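Long-range contact in isoflavone reductase (Medicago sativa, PDB 2GAS), which reduces achiral isoflavones to chiral isoflavanones with NADPH, a late step on the way to the alfalfa phytoalexin medicarpin: residues N219-K233 against T295-V307. Residues are numbered along the deposited sequence; the frame is centred on the assembly and turned at random.
Sequences NYLTQNEVIALWEKK and TYTTADEYLNQFV
Asn219 shows how one side-chain amide can bind a turn through both its donor and its acceptor, gripping the segment that leads into helix 299-303 at two backbone points. Its ND2 gives a nearly straight bond to Thr297 O (3.0 Å, 172°), in the amide plane, and also bonds to Tyr188 O in strand 185-189, while Ala299 N reaches OD1 at 2.8 Å from above the carbonyl plane. An alanine here would probably leave Ala299 N and Thr297 O without these mates and the turn less firmly fixed. The Tyr296 ring slides past this amide, the planes 82° apart; the tyrosine hydroxyl is bound to Lys218 N. Thr298 and Glu301 form a capping box at the start of helix 299-303, which crosses helix 223-233 at -47°, beside the Rossmann-type domain. Leu221 CD1 meets Ala299 CB at 3.9 Å. With CG anti to the backbone N, Trp230 presents the edge of its six-membered ring to the carbonyls of Leu303 and Phe306, and CH2 lies 3.8 Å from Phe306 CB. Its NE1 bonds to Pro172 O. Lys233 lays CD across Leu303 CB and bends at its last torsion, bringing NZ to Asn304 OD1 (2.7 Å), above that carbonyl plane, and beside the Asp300 carboxylate, a salt bridge of doubtful detail.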
loop_
_atom_site.group_PDB
_atom_site.type_symbol
_atom_site.label_atom_id
_atom_site.label_comp_id
_atom_site.label_asym_id
_atom_site.label_seq_id
_atom_site.Cartn_x
_atom_site.Cartn_y
_atom_site.Cartn_z
ATOM N N ASN A 219 -3.306 -1.125 -16.101
ATOM C CA ASN A 219 -2.132 -1.401 -15.271
ATOM C C ASN A 219 -2.097 -2.850 -14.803
ATOM O O ASN A 219 -1.287 -3.210 -13.952
ATOM C CB ASN A 219 -2.113 -0.477 -14.049
ATOM C CG ASN A 219 -1.904 0.978 -14.421
ATOM O OD1 ASN A 219 -1.783 1.319 -15.597
ATOM N ND2 ASN A 219 -1.858 1.845 -13.415
ATOM N N TYR A 220 -2.986 -3.669 -15.357
ATOM C CA TYR A 220 -3.060 -5.087 -15.019
ATOM C C TYR A 220 -2.222 -5.718 -16.122
ATOM O O TYR A 220 -2.717 -5.970 -17.223
ATOM C CB TYR A 220 -4.515 -5.546 -15.096
ATOM C CG TYR A 220 -4.788 -6.881 -14.447
ATOM C CD1 TYR A 220 -4.531 -7.081 -13.092
ATOM C CD2 TYR A 220 -5.330 -7.936 -15.182
ATOM C CE1 TYR A 220 -4.809 -8.301 -12.483
ATOM C CE2 TYR A 220 -5.612 -9.162 -14.580
ATOM C CZ TYR A 220 -5.348 -9.334 -13.231
ATOM O OH TYR A 220 -5.629 -10.539 -12.626
ATOM N N LEU A 221 -0.953 -5.971 -15.818
ATOM C CA LEU A 221 -0.017 -6.471 -16.818
ATOM C C LEU A 221 0.904 -7.583 -16.354
ATOM O O LEU A 221 1.340 -7.604 -15.207
ATOM C CB LEU A 221 0.861 -5.308 -17.282
ATOM C CG LEU A 221 0.165 -4.032 -17.760
ATOM C CD1 LEU A 221 1.134 -2.859 -17.688
ATOM C CD2 LEU A 221 -0.352 -4.233 -19.173
ATOM N N THR A 222 1.215 -8.502 -17.264
ATOM C CA THR A 222 2.142 -9.585 -16.951
ATOM C C THR A 222 3.540 -8.978 -17.057
ATOM O O THR A 222 3.706 -7.903 -17.636
ATOM C CB THR A 222 2.039 -10.727 -17.973
ATOM O OG1 THR A 222 2.495 -10.260 -19.251
ATOM C CG2 THR A 222 0.599 -11.199 -18.097
ATOM N N GLN A 223 4.550 -9.651 -16.516
ATOM C CA GLN A 223 5.898 -9.102 -16.599
ATOM C C GLN A 223 6.335 -8.974 -18.062
ATOM O O GLN A 223 7.045 -8.037 -18.431
ATOM C CB GLN A 223 6.888 -9.972 -15.818
ATOM C CG GLN A 223 8.298 -9.395 -15.773
ATOM C CD GLN A 223 8.403 -8.127 -14.937
ATOM O OE1 GLN A 223 7.399 -7.469 -14.638
ATOM N NE2 GLN A 223 9.630 -7.774 -14.565
ATOM N N ASN A 224 5.904 -9.910 -18.901
ATOM C CA ASN A 224 6.253 -9.856 -20.321
ATOM C C ASN A 224 5.626 -8.615 -20.949
ATOM O O ASN A 224 6.232 -7.968 -21.806
ATOM C CB ASN A 224 5.760 -11.114 -21.048
ATOM C CG ASN A 224 6.638 -12.328 -20.785
ATOM O OD1 ASN A 224 6.227 -13.471 -21.013
ATOM N ND2 ASN A 224 7.854 -12.088 -20.318
ATOM N N GLU A 225 4.403 -8.290 -20.532
ATOM C CA GLU A 225 3.713 -7.112 -21.052
ATOM C C GLU A 225 4.392 -5.831 -20.565
ATOM O O GLU A 225 4.496 -4.858 -21.308
ATOM C CB GLU A 225 2.238 -7.146 -20.642
ATOM C CG GLU A 225 1.438 -8.189 -21.415
ATOM C CD GLU A 225 0.036 -8.404 -20.875
ATOM O OE1 GLU A 225 -0.821 -8.902 -21.636
ATOM O OE2 GLU A 225 -0.213 -8.090 -19.694
ATOM N N VAL A 226 4.857 -5.835 -19.317
ATOM C CA VAL A 226 5.551 -4.677 -18.752
ATOM C C VAL A 226 6.837 -4.428 -19.547
ATOM O O VAL A 226 7.125 -3.302 -19.967
ATOM C CB VAL A 226 5.921 -4.917 -17.259
ATOM C CG1 VAL A 226 6.921 -3.871 -16.785
ATOM C CG2 VAL A 226 4.662 -4.860 -16.392
ATOM N N ILE A 227 7.606 -5.491 -19.755
ATOM C CA ILE A 227 8.863 -5.401 -20.492
ATOM C C ILE A 227 8.642 -4.927 -21.930
ATOM O O ILE A 227 9.395 -4.095 -22.438
ATOM C CB ILE A 227 9.592 -6.767 -20.482
ATOM C CG1 ILE A 227 10.061 -7.086 -19.059
ATOM C CG2 ILE A 227 10.777 -6.747 -21.443
ATOM C CD1 ILE A 227 10.615 -8.485 -18.891
ATOM N N ALA A 228 7.611 -5.447 -22.589
ATOM C CA ALA A 228 7.318 -5.038 -23.964
ATOM C C ALA A 228 6.943 -3.555 -24.005
ATOM O O ALA A 228 7.306 -2.837 -24.938
ATOM C CB ALA A 228 6.188 -5.892 -24.535
ATOM N N LEU A 229 6.216 -3.094 -22.990
ATOM C CA LEU A 229 5.816 -1.691 -22.908
ATOM C C LEU A 229 7.056 -0.794 -22.793
ATOM O O LEU A 229 7.179 0.219 -23.486
ATOM C CB LEU A 229 4.910 -1.478 -21.689
ATOM C CG LEU A 229 4.484 -0.040 -21.388
ATOM C CD1 LEU A 229 3.771 0.540 -22.603
ATOM C CD2 LEU A 229 3.572 -0.010 -20.165
ATOM N N TRP A 230 7.977 -1.176 -21.913
ATOM C CA TRP A 230 9.202 -0.415 -21.702
ATOM C C TRP A 230 10.073 -0.420 -22.960
ATOM O O TRP A 230 10.637 0.603 -23.334
ATOM C CB TRP A 230 9.973 -1.003 -20.510
ATOM C CG TRP A 230 11.301 -0.353 -20.234
ATOM C CD1 TRP A 230 12.520 -0.968 -20.207
ATOM C CD2 TRP A 230 11.541 1.024 -19.906
ATOM N NE1 TRP A 230 13.504 -0.066 -19.878
ATOM C CE2 TRP A 230 12.932 1.165 -19.689
ATOM C CE3 TRP A 230 10.717 2.151 -19.771
ATOM C CZ2 TRP A 230 13.518 2.392 -19.345
ATOM C CZ3 TRP A 230 11.300 3.371 -19.431
ATOM C CH2 TRP A 230 12.687 3.478 -19.221
ATOM N N GLU A 231 10.182 -1.575 -23.609
ATOM C CA GLU A 231 10.976 -1.682 -24.829
ATOM C C GLU A 231 10.481 -0.717 -25.890
ATOM O O GLU A 231 11.275 -0.104 -26.610
ATOM C CB GLU A 231 10.918 -3.105 -25.366
ATOM C CG GLU A 231 11.836 -4.047 -24.627
ATOM C CD GLU A 231 11.680 -5.470 -25.088
ATOM O OE1 GLU A 231 12.621 -6.258 -24.870
ATOM O OE2 GLU A 231 10.611 -5.792 -25.653
ATOM N N LYS A 232 9.166 -0.580 -25.991
ATOM C CA LYS A 232 8.582 0.326 -26.969
ATOM C C LYS A 232 8.982 1.761 -26.639
ATOM O O LYS A 232 9.245 2.571 -27.532
ATOM C CB LYS A 232 7.056 0.209 -26.958
ATOM C CG LYS A 232 6.366 1.161 -27.923
ATOM C CD LYS A 232 4.862 1.218 -27.682
ATOM C CE LYS A 232 4.551 1.671 -26.257
ATOM N NZ LYS A 232 3.102 1.939 -26.033
ATOM N N LYS A 233 9.049 2.067 -25.350
ATOM C CA LYS A 233 9.406 3.412 -24.908
ATOM C C LYS A 233 10.843 3.830 -25.182
ATOM O O LYS A 233 11.089 4.971 -25.571
ATOM C CB LYS A 233 9.109 3.567 -23.417
ATOM C CG LYS A 233 7.632 3.573 -23.110
ATOM C CD LYS A 233 7.389 3.778 -21.636
ATOM C CE LYS A 233 5.928 4.053 -21.385
ATOM N NZ LYS A 233 5.480 5.267 -22.133
ATOM N N THR A 295 -9.404 9.014 -12.602
ATOM C CA THR A 295 -8.472 8.930 -13.724
ATOM C C THR A 295 -7.076 8.592 -13.213
ATOM O O THR A 295 -6.318 9.470 -12.805
ATOM C CB THR A 295 -8.408 10.251 -14.509
ATOM O OG1 THR A 295 -9.737 10.702 -14.799
ATOM C CG2 THR A 295 -7.667 10.044 -15.825
ATOM N N TYR A 296 -6.733 7.313 -13.259
ATOM C CA TYR A 296 -5.441 6.865 -12.759
ATOM C C TYR A 296 -4.281 7.003 -13.736
ATOM O O TYR A 296 -4.470 7.017 -14.954
ATOM C CB TYR A 296 -5.543 5.406 -12.302
ATOM C CG TYR A 296 -5.927 4.424 -13.391
ATOM C CD1 TYR A 296 -7.266 4.148 -13.681
ATOM C CD2 TYR A 296 -4.948 3.759 -14.123
ATOM C CE1 TYR A 296 -7.613 3.228 -14.670
ATOM C CE2 TYR A 296 -5.284 2.843 -15.113
ATOM C CZ TYR A 296 -6.615 2.580 -15.381
ATOM O OH TYR A 296 -6.937 1.666 -16.349
ATOM N N THR A 297 -3.080 7.114 -13.180
ATOM C CA THR A 297 -1.859 7.208 -13.970
ATOM C C THR A 297 -1.554 5.801 -14.475
ATOM O O THR A 297 -1.515 4.850 -13.696
ATOM C CB THR A 297 -0.677 7.708 -13.112
ATOM O OG1 THR A 297 -0.908 9.069 -12.724
ATOM C CG2 THR A 297 0.626 7.619 -13.892
ATOM N N THR A 298 -1.348 5.657 -15.778
ATOM C CA THR A 298 -1.069 4.338 -16.332
ATOM C C THR A 298 0.387 3.927 -16.138
ATOM O O THR A 298 1.257 4.758 -15.884
ATOM C CB THR A 298 -1.395 4.286 -17.835
ATOM O OG1 THR A 298 -0.534 5.190 -18.535
ATOM C CG2 THR A 298 -2.846 4.686 -18.076
ATOM N N ALA A 299 0.650 2.631 -16.251
ATOM C CA ALA A 299 2.012 2.141 -16.113
ATOM C C ALA A 299 2.831 2.787 -17.228
ATOM O O ALA A 299 3.995 3.139 -17.041
ATOM C CB ALA A 299 2.038 0.631 -16.245
ATOM N N ASP A 300 2.204 2.949 -18.390
ATOM C CA ASP A 300 2.860 3.563 -19.539
ATOM C C ASP A 300 3.286 4.992 -19.208
ATOM O O ASP A 300 4.420 5.386 -19.465
ATOM C CB ASP A 300 1.909 3.578 -20.739
ATOM C CG ASP A 300 2.552 4.163 -21.982
ATOM O OD1 ASP A 300 3.425 3.495 -22.574
ATOM O OD2 ASP A 300 2.192 5.295 -22.360
ATOM N N GLU A 301 2.367 5.762 -18.635
ATOM C CA GLU A 301 2.645 7.145 -18.257
ATOM C C GLU A 301 3.705 7.200 -17.160
ATOM O O GLU A 301 4.627 8.016 -17.215
ATOM C CB GLU A 301 1.348 7.832 -17.789
ATOM C CG GLU A 301 0.370 8.150 -18.928
ATOM C CD GLU A 301 -1.032 8.550 -18.458
ATOM O OE1 GLU A 301 -1.818 9.041 -19.299
ATOM O OE2 GLU A 301 -1.363 8.366 -17.267
ATOM N N TYR A 302 3.585 6.320 -16.168
ATOM C CA TYR A 302 4.543 6.288 -15.074
ATOM C C TYR A 302 5.984 6.106 -15.558
ATOM O O TYR A 302 6.898 6.781 -15.088
ATOM C CB TYR A 302 4.207 5.160 -14.086
ATOM C CG TYR A 302 5.281 4.970 -13.034
ATOM C CD1 TYR A 302 5.390 5.845 -11.953
ATOM C CD2 TYR A 302 6.250 3.978 -13.177
ATOM C CE1 TYR A 302 6.449 5.740 -11.050
ATOM C CE2 TYR A 302 7.306 3.865 -12.286
ATOM C CZ TYR A 302 7.404 4.749 -11.226
ATOM O OH TYR A 302 8.474 4.653 -10.366
ATOM N N LEU A 303 6.181 5.188 -16.495
ATOM C CA LEU A 303 7.515 4.912 -17.011
ATOM C C LEU A 303 8.113 6.016 -17.883
ATOM O O LEU A 303 9.323 6.036 -18.114
ATOM C CB LEU A 303 7.503 3.590 -17.780
ATOM C CG LEU A 303 7.294 2.345 -16.914
ATOM C CD1 LEU A 303 7.100 1.137 -17.810
ATOM C CD2 LEU A 303 8.487 2.146 -15.990
ATOM N N ASN A 304 7.277 6.935 -18.360
ATOM C CA ASN A 304 7.769 8.016 -19.205
ATOM C C ASN A 304 8.841 8.868 -18.544
ATOM O O ASN A 304 9.718 9.404 -19.221
ATOM C CB ASN A 304 6.617 8.919 -19.658
ATOM C CG ASN A 304 5.862 8.345 -20.837
ATOM O OD1 ASN A 304 6.460 7.769 -21.743
ATOM N ND2 ASN A 304 4.543 8.516 -20.843
ATOM N N GLN A 305 8.783 8.999 -17.224
ATOM C CA GLN A 305 9.767 9.815 -16.524
ATOM C C GLN A 305 11.180 9.243 -16.570
ATOM O O GLN A 305 12.145 9.963 -16.327
ATOM C CB GLN A 305 9.344 10.020 -15.066
ATOM C CG GLN A 305 9.263 8.741 -14.258
ATOM C CD GLN A 305 8.801 8.986 -12.837
ATOM O OE1 GLN A 305 9.465 9.684 -12.068
ATOM N NE2 GLN A 305 7.655 8.416 -12.478
ATOM N N PHE A 306 11.305 7.955 -16.885
ATOM C CA PHE A 306 12.613 7.304 -16.938
ATOM C C PHE A 306 13.191 7.189 -18.343
ATOM O O PHE A 306 14.344 6.795 -18.515
ATOM C CB PHE A 306 12.536 5.904 -16.327
ATOM C CG PHE A 306 12.063 5.894 -14.905
ATOM C CD1 PHE A 306 10.752 5.552 -14.597
ATOM C CD2 PHE A 306 12.922 6.265 -13.874
ATOM C CE1 PHE A 306 10.299 5.583 -13.279
ATOM C CE2 PHE A 306 12.478 6.300 -12.553
ATOM C CZ PHE A 306 11.165 5.959 -12.256
ATOM N N VAL A 307 12.389 7.530 -19.341
ATOM C CA VAL A 307 12.819 7.441 -20.731
ATOM C C VAL A 307 14.000 8.358 -21.036
ATOM O O VAL A 307 14.978 7.873 -21.646
ATOM C CB VAL A 307 11.654 7.772 -21.682
ATOM C CG1 VAL A 307 12.137 7.780 -23.122
ATOM C CG2 VAL A 307 10.547 6.745 -21.506
ATOM O OXT VAL A 307 13.925 9.547 -20.673
#